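Local coordinates for protein methyl-coenzyme M reductase gamma subunit (Methermicoccus shengliensis DSM 18856, PDB 7NKG) that forms the gamma subunit of methyl-coenzyme M reductase, the enzyme of methane formation, and helps line the pocket of its factor 430 cofactor, at residues M92-A97 and K211-Y216; E72-A77 and N109-D114; D81-V86 and E125-D130. All coordinates share one frame; numbering follows the deposited sequence.

Contact 1: residues M92-A97 and K211-Y216; sequences MYNAPA and KRTTIY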
loop_
_atom_site.group_PDB
_atom_site.type_symbol
_atom_site.label_atom_id
_atom_site.label_comp_id
_atom_site.label_asym_id
_atom_site.label_seq_id
_atom_site.Cartn_x
_atom_site.Cartn_y
_atom_site.Cartn_z
ATOM N N MET C 92 11.409 4.055 -42.521
ATOM C CA MET C 92 10.030 4.108 -42.990
ATOM C C MET C 92 9.938 4.638 -44.450
ATOM O O MET C 92 8.863 4.554 -45.048
ATOM C CB MET C 92 9.188 4.942 -42.027
ATOM C CG MET C 92 8.950 4.196 -40.721
ATOM S SD MET C 92 8.014 5.095 -39.505
ATOM C CE MET C 92 6.417 5.194 -40.300
ATOM N N TYR C 93 11.070 5.103 -45.041
ATOM C CA TYR C 93 11.120 5.550 -46.424
ATOM C C TYR C 93 11.391 4.355 -47.323
ATOM O O TYR C 93 12.412 4.261 -47.996
ATOM C CB TYR C 93 12.146 6.680 -46.580
ATOM C CG TYR C 93 11.632 7.902 -45.854
ATOM C CD1 TYR C 93 10.519 8.590 -46.322
ATOM C CD2 TYR C 93 12.098 8.222 -44.587
ATOM C CE1 TYR C 93 9.911 9.580 -45.567
ATOM C CE2 TYR C 93 11.527 9.245 -43.841
ATOM C CZ TYR C 93 10.437 9.931 -44.344
ATOM O OH TYR C 93 9.833 10.919 -43.616
ATOM N N ASN C 94 10.439 3.434 -47.295
ATOM C CA ASN C 94 10.416 2.241 -48.137
ATOM C C ASN C 94 11.608 1.334 -47.979
ATOM O O ASN C 94 11.942 0.590 -48.920
ATOM C CB ASN C 94 10.219 2.612 -49.595
ATOM C CG ASN C 94 8.955 3.370 -49.831
ATOM O OD1 ASN C 94 7.959 3.162 -49.124
ATOM N ND2 ASN C 94 8.950 4.241 -50.830
ATOM N N ALA C 95 12.161 1.191 -46.734
ATOM C CA ALA C 95 13.135 0.096 -46.503
ATOM C C ALA C 95 12.354 -1.219 -46.792
ATOM O O ALA C 95 11.139 -1.251 -46.514
ATOM C CB ALA C 95 13.605 0.050 -45.073
ATOM N N PRO C 96 12.934 -2.201 -47.494
ATOM C CA PRO C 96 12.150 -3.406 -47.817
ATOM C C PRO C 96 11.460 -4.029 -46.597
ATOM O O PRO C 96 10.288 -4.424 -46.652
ATOM C CB PRO C 96 13.170 -4.351 -48.431
ATOM C CG PRO C 96 14.235 -3.473 -48.930
ATOM C CD PRO C 96 14.317 -2.306 -47.994
ATOM N N ALA C 97 12.181 -4.035 -45.461
ATOM C CA ALA C 97 11.672 -4.642 -44.254
ATOM C C ALA C 97 10.855 -3.728 -43.389
ATOM O O ALA C 97 11.110 -2.523 -43.319
ATOM C CB ALA C 97 12.831 -5.167 -43.427
ATOM N N LYS C 211 9.166 -0.791 -54.891
ATOM C CA LYS C 211 8.601 -2.032 -55.428
ATOM C C LYS C 211 8.767 -3.217 -54.488
ATOM O O LYS C 211 7.968 -4.161 -54.555
ATOM C CB LYS C 211 9.274 -2.400 -56.757
ATOM C CG LYS C 211 8.759 -1.637 -57.954
ATOM C CD LYS C 211 9.615 -1.847 -59.169
ATOM C CE LYS C 211 9.081 -0.971 -60.307
ATOM N NZ LYS C 211 9.693 -1.311 -61.606
ATOM N N ARG C 212 9.840 -3.226 -53.679
ATOM C CA ARG C 212 10.141 -4.350 -52.787
ATOM C C ARG C 212 9.652 -4.157 -51.347
ATOM O O ARG C 212 9.706 -5.117 -50.566
ATOM C CB ARG C 212 11.657 -4.574 -52.749
ATOM C CG ARG C 212 12.249 -5.035 -54.078
ATOM C CD ARG C 212 13.697 -5.400 -53.861
ATOM N NE ARG C 212 14.403 -5.828 -55.075
ATOM C CZ ARG C 212 14.361 -7.050 -55.607
ATOM N NH1 ARG C 212 13.603 -7.997 -55.064
ATOM N NH2 ARG C 212 15.063 -7.329 -56.701
ATOM N N THR C 213 9.196 -2.951 -50.970
ATOM C CA THR C 213 8.840 -2.693 -49.583
ATOM C C THR C 213 7.558 -3.355 -49.077
ATOM O O THR C 213 6.573 -3.489 -49.810
ATOM C CB THR C 213 8.792 -1.184 -49.280
ATOM O OG1 THR C 213 8.690 -1.003 -47.859
ATOM C CG2 THR C 213 7.637 -0.464 -50.001
ATOM N N THR C 214 7.605 -3.751 -47.783
ATOM C CA THR C 214 6.473 -4.269 -47.030
ATOM C C THR C 214 5.789 -3.123 -46.241
ATOM O O THR C 214 4.907 -3.427 -45.461
ATOM C CB THR C 214 6.940 -5.382 -46.063
ATOM O OG1 THR C 214 7.869 -4.836 -45.116
ATOM C CG2 THR C 214 7.539 -6.585 -46.799
ATOM N N ILE C 215 6.172 -1.831 -46.421
ATOM C CA ILE C 215 5.494 -0.733 -45.724
ATOM C C ILE C 215 4.530 -0.058 -46.701
ATOM O O ILE C 215 4.863 0.120 -47.877
ATOM C CB ILE C 215 6.486 0.340 -45.132
ATOM C CG1 ILE C 215 5.793 1.142 -43.990
ATOM C CG2 ILE C 215 7.041 1.315 -46.221
ATOM C CD1 ILE C 215 6.712 2.037 -43.170
ATOM N N TYR C 216 3.368 0.357 -46.207
ATOM C CA TYR C 216 2.432 1.133 -47.020
ATOM C C TYR C 216 2.810 2.611 -46.858
ATOM O O TYR C 216 3.263 3.025 -45.789
ATOM C CB TYR C 216 0.982 0.948 -46.536
ATOM C CG TYR C 216 0.403 -0.421 -46.827
ATOM C CD1 TYR C 216 -0.042 -0.752 -48.098
ATOM C CD2 TYR C 216 0.264 -1.366 -45.822
ATOM C CE1 TYR C 216 -0.626 -1.985 -48.362
ATOM C CE2 TYR C 216 -0.287 -2.616 -46.079
ATOM C CZ TYR C 216 -0.725 -2.926 -47.355
ATOM O OH TYR C 216 -1.249 -4.175 -47.617
HETATM O O HOH W 1 5.359 2.259 -49.575
#

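Contact 2: residues E72-A77 and N109-D114; sequences EPTPGA and NHRGVD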
loop_
_atom_site.group_PDB
_atom_site.type_symbol
_atom_site.label_atom_id
_atom_site.label_comp_id
_atom_site.label_asym_id
_atom_site.label_seq_id
_atom_site.Cartn_x
_atom_site.Cartn_y
_atom_site.Cartn_z
ATOM N N GLU C 72 13.750 -32.063 -31.791
ATOM C CA GLU C 72 15.175 -32.102 -32.066
ATOM C C GLU C 72 15.794 -30.752 -31.728
ATOM O O GLU C 72 15.344 -29.739 -32.266
ATOM C CB GLU C 72 15.412 -32.434 -33.552
ATOM C CG GLU C 72 16.884 -32.595 -33.923
ATOM C CD GLU C 72 17.532 -33.943 -33.656
ATOM O OE1 GLU C 72 16.798 -34.917 -33.370
ATOM O OE2 GLU C 72 18.781 -34.020 -33.729
ATOM N N PRO C 73 16.881 -30.707 -30.938
ATOM C CA PRO C 73 17.547 -29.415 -30.717
ATOM C C PRO C 73 18.130 -28.885 -32.017
ATOM O O PRO C 73 18.515 -29.666 -32.904
ATOM C CB PRO C 73 18.695 -29.748 -29.754
ATOM C CG PRO C 73 18.390 -31.076 -29.206
ATOM C CD PRO C 73 17.584 -31.796 -30.231
ATOM N N THR C 74 18.206 -27.558 -32.132
ATOM C CA THR C 74 18.875 -26.921 -33.263
ATOM C C THR C 74 20.396 -27.211 -33.106
ATOM O O THR C 74 20.840 -27.559 -31.995
ATOM C CB THR C 74 18.694 -25.391 -33.218
ATOM O OG1 THR C 74 19.297 -24.905 -32.008
ATOM C CG2 THR C 74 17.240 -24.952 -33.263
ATOM N N PRO C 75 21.231 -26.962 -34.135
ATOM C CA PRO C 75 22.680 -27.170 -33.955
ATOM C C PRO C 75 23.250 -26.343 -32.791
ATOM O O PRO C 75 24.050 -26.856 -31.997
ATOM C CB PRO C 75 23.267 -26.776 -35.312
ATOM C CG PRO C 75 22.127 -26.950 -36.275
ATOM C CD PRO C 75 20.919 -26.528 -35.508
ATOM N N GLY C 76 22.773 -25.112 -32.650
ATOM C CA GLY C 76 23.197 -24.239 -31.559
ATOM C C GLY C 76 22.806 -24.750 -30.185
ATOM O O GLY C 76 23.602 -24.673 -29.248
ATOM N N ALA C 77 21.587 -25.282 -30.047
ATOM C CA ALA C 77 21.128 -25.820 -28.765
ATOM C C ALA C 77 21.908 -27.094 -28.428
ATOM O O ALA C 77 22.370 -27.246 -27.301
ATOM C CB ALA C 77 19.645 -26.120 -28.829
ATOM N N ASN C 109 10.281 -19.251 -40.663
ATOM C CA ASN C 109 11.374 -19.921 -41.362
ATOM C C ASN C 109 12.562 -20.376 -40.518
ATOM O O ASN C 109 13.411 -21.090 -41.061
ATOM C CB ASN C 109 11.850 -19.000 -42.464
ATOM C CG ASN C 109 10.712 -18.705 -43.416
ATOM O OD1 ASN C 109 10.345 -19.559 -44.237
ATOM N ND2 ASN C 109 10.079 -17.555 -43.276
ATOM N N HIS C 110 12.646 -19.981 -39.239
ATOM C CA HIS C 110 13.778 -20.390 -38.407
ATOM C C HIS C 110 13.300 -21.074 -37.133
ATOM O O HIS C 110 12.307 -20.656 -36.545
ATOM C CB HIS C 110 14.645 -19.167 -38.076
ATOM C CG HIS C 110 15.382 -18.645 -39.273
ATOM N ND1 HIS C 110 16.672 -19.044 -39.550
ATOM C CD2 HIS C 110 14.958 -17.827 -40.266
ATOM C CE1 HIS C 110 17.007 -18.442 -40.687
ATOM N NE2 HIS C 110 16.003 -17.706 -41.157
ATOM N N ARG C 111 13.989 -22.142 -36.727
ATOM C CA ARG C 111 13.622 -22.873 -35.518
ATOM C C ARG C 111 14.289 -22.269 -34.295
ATOM O O ARG C 111 15.397 -21.739 -34.407
ATOM C CB ARG C 111 14.053 -24.336 -35.608
ATOM C CG ARG C 111 13.598 -25.035 -36.878
ATOM C CD ARG C 111 13.988 -26.477 -36.922
ATOM N NE ARG C 111 13.313 -27.212 -35.844
ATOM C CZ ARG C 111 13.881 -27.960 -34.892
ATOM N NH1 ARG C 111 15.203 -28.124 -34.850
ATOM N NH2 ARG C 111 13.133 -28.552 -33.977
ATOM N N GLY C 112 13.652 -22.411 -33.130
ATOM C CA GLY C 112 14.239 -21.977 -31.866
ATOM C C GLY C 112 14.690 -20.529 -31.841
ATOM O O GLY C 112 15.838 -20.232 -31.481
ATOM N N VAL C 113 13.786 -19.625 -32.234
ATOM C CA VAL C 113 14.081 -18.186 -32.286
ATOM C C VAL C 113 13.214 -17.401 -31.321
ATOM O O VAL C 113 12.091 -17.796 -31.034
ATOM C CB VAL C 113 13.941 -17.623 -33.722
ATOM C CG1 VAL C 113 15.078 -18.105 -34.621
ATOM C CG2 VAL C 113 12.577 -17.957 -34.341
ATOM N N ASP C 114 13.716 -16.248 -30.892
ATOM C CA ASP C 114 13.004 -15.364 -29.971
ATOM C C ASP C 114 12.920 -13.958 -30.610
ATOM O O ASP C 114 13.685 -13.056 -30.253
ATOM C CB ASP C 114 13.726 -15.346 -28.620
ATOM C CG ASP C 114 13.124 -14.384 -27.598
ATOM O OD1 ASP C 114 11.904 -14.148 -27.656
ATOM O OD2 ASP C 114 13.868 -13.893 -26.734
#

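Contact 3: residues D81-V86 and E125-D130; sequences DRIRYV and EARERD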
loop_
_atom_site.group_PDB
_atom_site.type_symbol
_atom_site.label_atom_id
_atom_site.label_comp_id
_atom_site.label_asym_id
_atom_site.label_seq_id
_atom_site.Cartn_x
_atom_site.Cartn_y
_atom_site.Cartn_z
ATOM N N ASP C 81 25.468 -23.362 -27.256
ATOM C CA ASP C 81 25.912 -21.987 -27.530
ATOM C C ASP C 81 25.249 -20.995 -26.615
ATOM O O ASP C 81 24.136 -21.236 -26.140
ATOM C CB ASP C 81 25.570 -21.560 -28.963
ATOM C CG ASP C 81 26.277 -22.285 -30.084
ATOM O OD1 ASP C 81 27.203 -23.066 -29.795
ATOM O OD2 ASP C 81 25.919 -22.050 -31.251
ATOM N N ARG C 82 25.890 -19.840 -26.426
ATOM C CA ARG C 82 25.276 -18.758 -25.674
ATOM C C ARG C 82 24.137 -18.155 -26.524
ATOM O O ARG C 82 24.158 -18.259 -27.757
ATOM C CB ARG C 82 26.306 -17.678 -25.357
ATOM C CG ARG C 82 27.449 -18.205 -24.484
ATOM C CD ARG C 82 28.302 -17.111 -23.867
ATOM N NE ARG C 82 28.458 -17.282 -22.410
ATOM C CZ ARG C 82 29.558 -17.661 -21.749
ATOM N NH1 ARG C 82 29.542 -17.765 -20.425
ATOM N NH2 ARG C 82 30.682 -17.938 -22.405
ATOM N N ILE C 83 23.159 -17.538 -25.869
ATOM C CA ILE C 83 22.086 -16.859 -26.590
ATOM C C ILE C 83 22.653 -15.505 -27.028
ATOM O O ILE C 83 23.028 -14.693 -26.174
ATOM C CB ILE C 83 20.810 -16.670 -25.717
ATOM C CG1 ILE C 83 20.229 -18.035 -25.243
ATOM C CG2 ILE C 83 19.742 -15.825 -26.463
ATOM C CD1 ILE C 83 19.709 -18.988 -26.364
ATOM N N ARG C 84 22.640 -15.241 -28.336
ATOM C CA ARG C 84 23.092 -13.970 -28.916
ATOM C C ARG C 84 22.003 -13.363 -29.802
ATOM O O ARG C 84 20.981 -13.998 -30.023
ATOM C CB ARG C 84 24.400 -14.181 -29.704
ATOM C CG ARG C 84 25.554 -14.676 -28.858
ATOM C CD ARG C 84 25.905 -13.774 -27.693
ATOM N NE ARG C 84 27.208 -14.158 -27.158
ATOM C CZ ARG C 84 27.693 -13.785 -25.980
ATOM N NH1 ARG C 84 28.904 -14.180 -25.600
ATOM N NH2 ARG C 84 26.989 -12.985 -25.185
ATOM N N TYR C 85 22.237 -12.158 -30.345
ATOM C CA TYR C 85 21.193 -11.461 -31.078
ATOM C C TYR C 85 21.634 -10.802 -32.387
ATOM O O TYR C 85 22.820 -10.540 -32.603
ATOM C CB TYR C 85 20.597 -10.421 -30.132
ATOM C CG TYR C 85 21.520 -9.251 -29.938
ATOM C CD1 TYR C 85 22.528 -9.288 -28.989
ATOM C CD2 TYR C 85 21.442 -8.143 -30.760
ATOM C CE1 TYR C 85 23.482 -8.285 -28.920
ATOM C CE2 TYR C 85 22.356 -7.119 -30.667
ATOM C CZ TYR C 85 23.430 -7.233 -29.815
ATOM O OH TYR C 85 24.259 -6.151 -29.706
ATOM N N VAL C 86 20.630 -10.504 -33.233
ATOM C CA VAL C 86 20.767 -9.767 -34.487
ATOM C C VAL C 86 19.647 -8.725 -34.416
ATOM O O VAL C 86 18.483 -9.119 -34.322
ATOM C CB VAL C 86 20.599 -10.686 -35.722
ATOM C CG1 VAL C 86 20.536 -9.864 -37.010
ATOM C CG2 VAL C 86 21.731 -11.709 -35.793
ATOM N N GLU C 125 16.736 -13.142 -30.956
ATOM C CA GLU C 125 17.701 -13.784 -30.073
ATOM C C GLU C 125 17.595 -15.288 -30.341
ATOM O O GLU C 125 16.503 -15.821 -30.551
ATOM C CB GLU C 125 17.428 -13.504 -28.596
ATOM C CG GLU C 125 17.581 -12.051 -28.210
ATOM C CD GLU C 125 17.641 -11.835 -26.715
ATOM O OE1 GLU C 125 18.443 -12.516 -26.038
ATOM O OE2 GLU C 125 16.889 -10.969 -26.218
ATOM N N ALA C 126 18.728 -15.969 -30.360
ATOM C CA ALA C 126 18.759 -17.417 -30.580
ATOM C C ALA C 126 20.145 -17.940 -30.167
ATOM O O ALA C 126 21.074 -17.145 -29.980
ATOM C CB ALA C 126 18.475 -17.745 -32.068
ATOM N N ARG C 127 20.330 -19.273 -30.092
ATOM C CA ARG C 127 21.646 -19.893 -29.853
ATOM C C ARG C 127 22.613 -19.343 -30.928
ATOM O O ARG C 127 22.201 -19.181 -32.091
ATOM C CB ARG C 127 21.516 -21.412 -29.935
ATOM C CG ARG C 127 20.669 -22.007 -28.821
ATOM C CD ARG C 127 21.411 -22.151 -27.507
ATOM N NE ARG C 127 20.604 -22.885 -26.534
ATOM C CZ ARG C 127 21.053 -23.343 -25.371
ATOM N NH1 ARG C 127 20.245 -24.019 -24.560
ATOM N NH2 ARG C 127 22.315 -23.130 -25.003
ATOM N N GLU C 128 23.792 -18.874 -30.517
ATOM C CA GLU C 128 24.665 -18.109 -31.400
ATOM C C GLU C 128 24.790 -18.620 -32.864
ATOM O O GLU C 128 24.513 -17.830 -33.776
ATOM C CB GLU C 128 26.054 -17.929 -30.808
ATOM C CG GLU C 128 26.851 -16.885 -31.577
ATOM C CD GLU C 128 28.205 -16.531 -31.008
ATOM O OE1 GLU C 128 28.601 -17.106 -29.966
ATOM O OE2 GLU C 128 28.865 -15.653 -31.606
ATOM N N ARG C 129 25.163 -19.905 -33.107
ATOM C CA ARG C 129 25.302 -20.352 -34.505
ATOM C C ARG C 129 23.972 -20.267 -35.263
ATOM O O ARG C 129 23.990 -19.920 -36.440
ATOM C CB ARG C 129 25.945 -21.726 -34.634
ATOM C CG ARG C 129 25.079 -22.908 -34.265
ATOM C CD ARG C 129 25.945 -24.153 -34.128
ATOM N NE ARG C 129 26.870 -24.017 -33.001
ATOM C CZ ARG C 129 28.005 -24.692 -32.840
ATOM N NH1 ARG C 129 28.385 -25.598 -33.737
ATOM N NH2 ARG C 129 28.778 -24.458 -31.785
ATOM N N ASP C 130 22.826 -20.499 -34.579
ATOM C CA ASP C 130 21.501 -20.376 -35.202
ATOM C C ASP C 130 21.222 -18.921 -35.546
ATOM O O ASP C 130 20.654 -18.644 -36.608
ATOM C CB ASP C 130 20.387 -20.866 -34.271
ATOM C CG ASP C 130 20.585 -22.233 -33.669
ATOM O OD1 ASP C 130 21.326 -23.056 -34.275
ATOM O OD2 ASP C 130 20.007 -22.490 -32.609
HETATM O O HOH W 2 27.986 -19.098 -28.267
HETATM O O HOH W 3 29.586 -15.347 -28.216
#

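Contact 1: residues M92-A97 and K211-Y216
Thr-213 and Thr-214, which follow helix 206-212, present their hydroxyls to successive carbonyls of loop 92-97 from different directions. In Thr-213, OG1 stands anti to the backbone N (chi1 -169°), which directs it across to Ala-95 O at 2.8 Å, coming from above the carbonyl plane rather than along a lone pair. Thr-213 OG1 also accepts from Ile-215 N at 3.0 Å. The methyl of Thr-213 turns to the amide arm of Asn-94, Thr-213 CG2 3.7 Å from Asn-94 OD1. Thr-214 instead places OG1 between the backbone N and the carbonyl carbon (chi1 62°), where OG1 meets Pro-96 O at 2.9 Å. Since Thr-214 N donates to that same oxygen, Pro-96 O is gripped twice by one residue; the hydroxyl also shares a hydrogen bond with Thr-98. Ile-215 points at the loop and crosses Met-92 at about a right angle, its CD1 4.0 Å from Met-92 CG. One water donates to both Asn-94 OD1 and Ile-215 O, stitching the amide to the backbone opposite. An alanine in place of Thr-213 would probably leave Ala-95 O and Ile-215 N without their shared partner and let the helix exit shift against the loop. The arrangement is an ST turn at the end of a helix, buried against the loop that leads from strand 83-90 to helix 99-109, with the Met-92 side chain about 8 Å from factor 430.

Contact 2: residues E72-A77 and N109-D114
Thr-74 and Gly-112 mark the nearest approach of the two backbones, their CA atoms 6.9 Å apart, where the chain entering helix 75-79 passes the turn that follows helix 99-109. Thr-74 is the N-cap of the short helix: its OG1, set between the backbone N and the carbonyl carbon (chi1 61°), accepts from Ala-77 N at 3.0 Å. Asp-130 secures the cap from the next layer, one carboxylate oxygen bonding to the threonine hydroxyl and the other to Gly-76 N. With OG1 turned to the helix, the methyl of Thr-74 is left to meet the opposite segment. The side chains of Thr-74 and Arg-111 run past one another in opposite senses, Thr-74 CG2 lying 4.0 Å from Arg-111 CB. Gly-112 sits just beyond with positive phi, and a side chain there would crowd that methyl. Arg-111 points at segment 72-77, and a bend at chi3 (64°) carries its guanidinium to the backbone of Glu-72 rather than to the carboxylate, whose OE2 stays 7.0 Å from Arg-111 NH1. NE bonds to the backbone of another protein's chain, so the flat group joins the two gamma segments to a neighbouring subunit. The grip is end-on and converges on a single oxygen: Arg-111 NH1 at 3.1 Å and NH2 at 3.0 Å both donate to Glu-72 O, which lies only 4° out of the guanidinium plane.

Contact 3: residues D81-V86 and E125-D130
Asp-81 and Arg-129 form the tight end of this contact, beside the antiparallel pairing of strands 83-90 and 122-127. In their salt bridge the guanidinium comes side-on and nearly coplanar with the carboxylate: Arg-129 NE donates to Asp-81 OD2 at 2.8 Å and Arg-129 NH2 to Asp-81 OD1 at 2.9 Å. From the anti side, Arg-129 N donates to Asp-81 OD2 at 2.9 Å, and this first-turn N-H of helix 128-140 would probably steady the charge. Arg-127, bent at chi2 (-80°), hands NH2 to Asp-81 O at 2.9 Å, while NE and NH1 bond to the backbone of another protein's chain. Arg-127 CD packs 3.8 Å from Ile-83 CD1. Arg-84 and Ala-126 exchange both backbone bonds. The Arg-84 and Glu-128 side is looser: the aliphatic stems touch, CG to CG 3.7 Å, but the charged ends form no salt bridge, their planes nearly perpendicular. One water links Arg-84 NE to Glu-128 OE1, another Arg-82 N to the same oxygen. Glu-128 pairs ionically with Arg-44, and Arg-84 bonds to a second such chain's backbone. The pairing occupies the middle of the four-stranded sheet, with helix 75-79 against Arg-127 and Arg-129, and helix 128-140 on Ala-126 and Val-86.

Overall arrangement
From the N terminus the chain passes the first segments of contacts 2, 3 and 1, then returns through 109-114, 125-130 and 211-216. Each contact crosses the other two, and none nests inside another. Contact 2, closing a loop of 31 residues, joins the start of helix 75-79 to the loop after helix 99-109. Contact 3, closing one of 38, joins strand 83-90 to strand 122-127 and the start of helix 128-140. Contact 1 spans 113 and brings the exit of helix 206-212 back to the loop after strand 83-90. Contacts 2 and 3 adjoin, Asp-114 N meeting Glu-125 O at 2.8 Å. Contact 1 lies across the chain's centre, yet strand 83-90 leads there from contact 3.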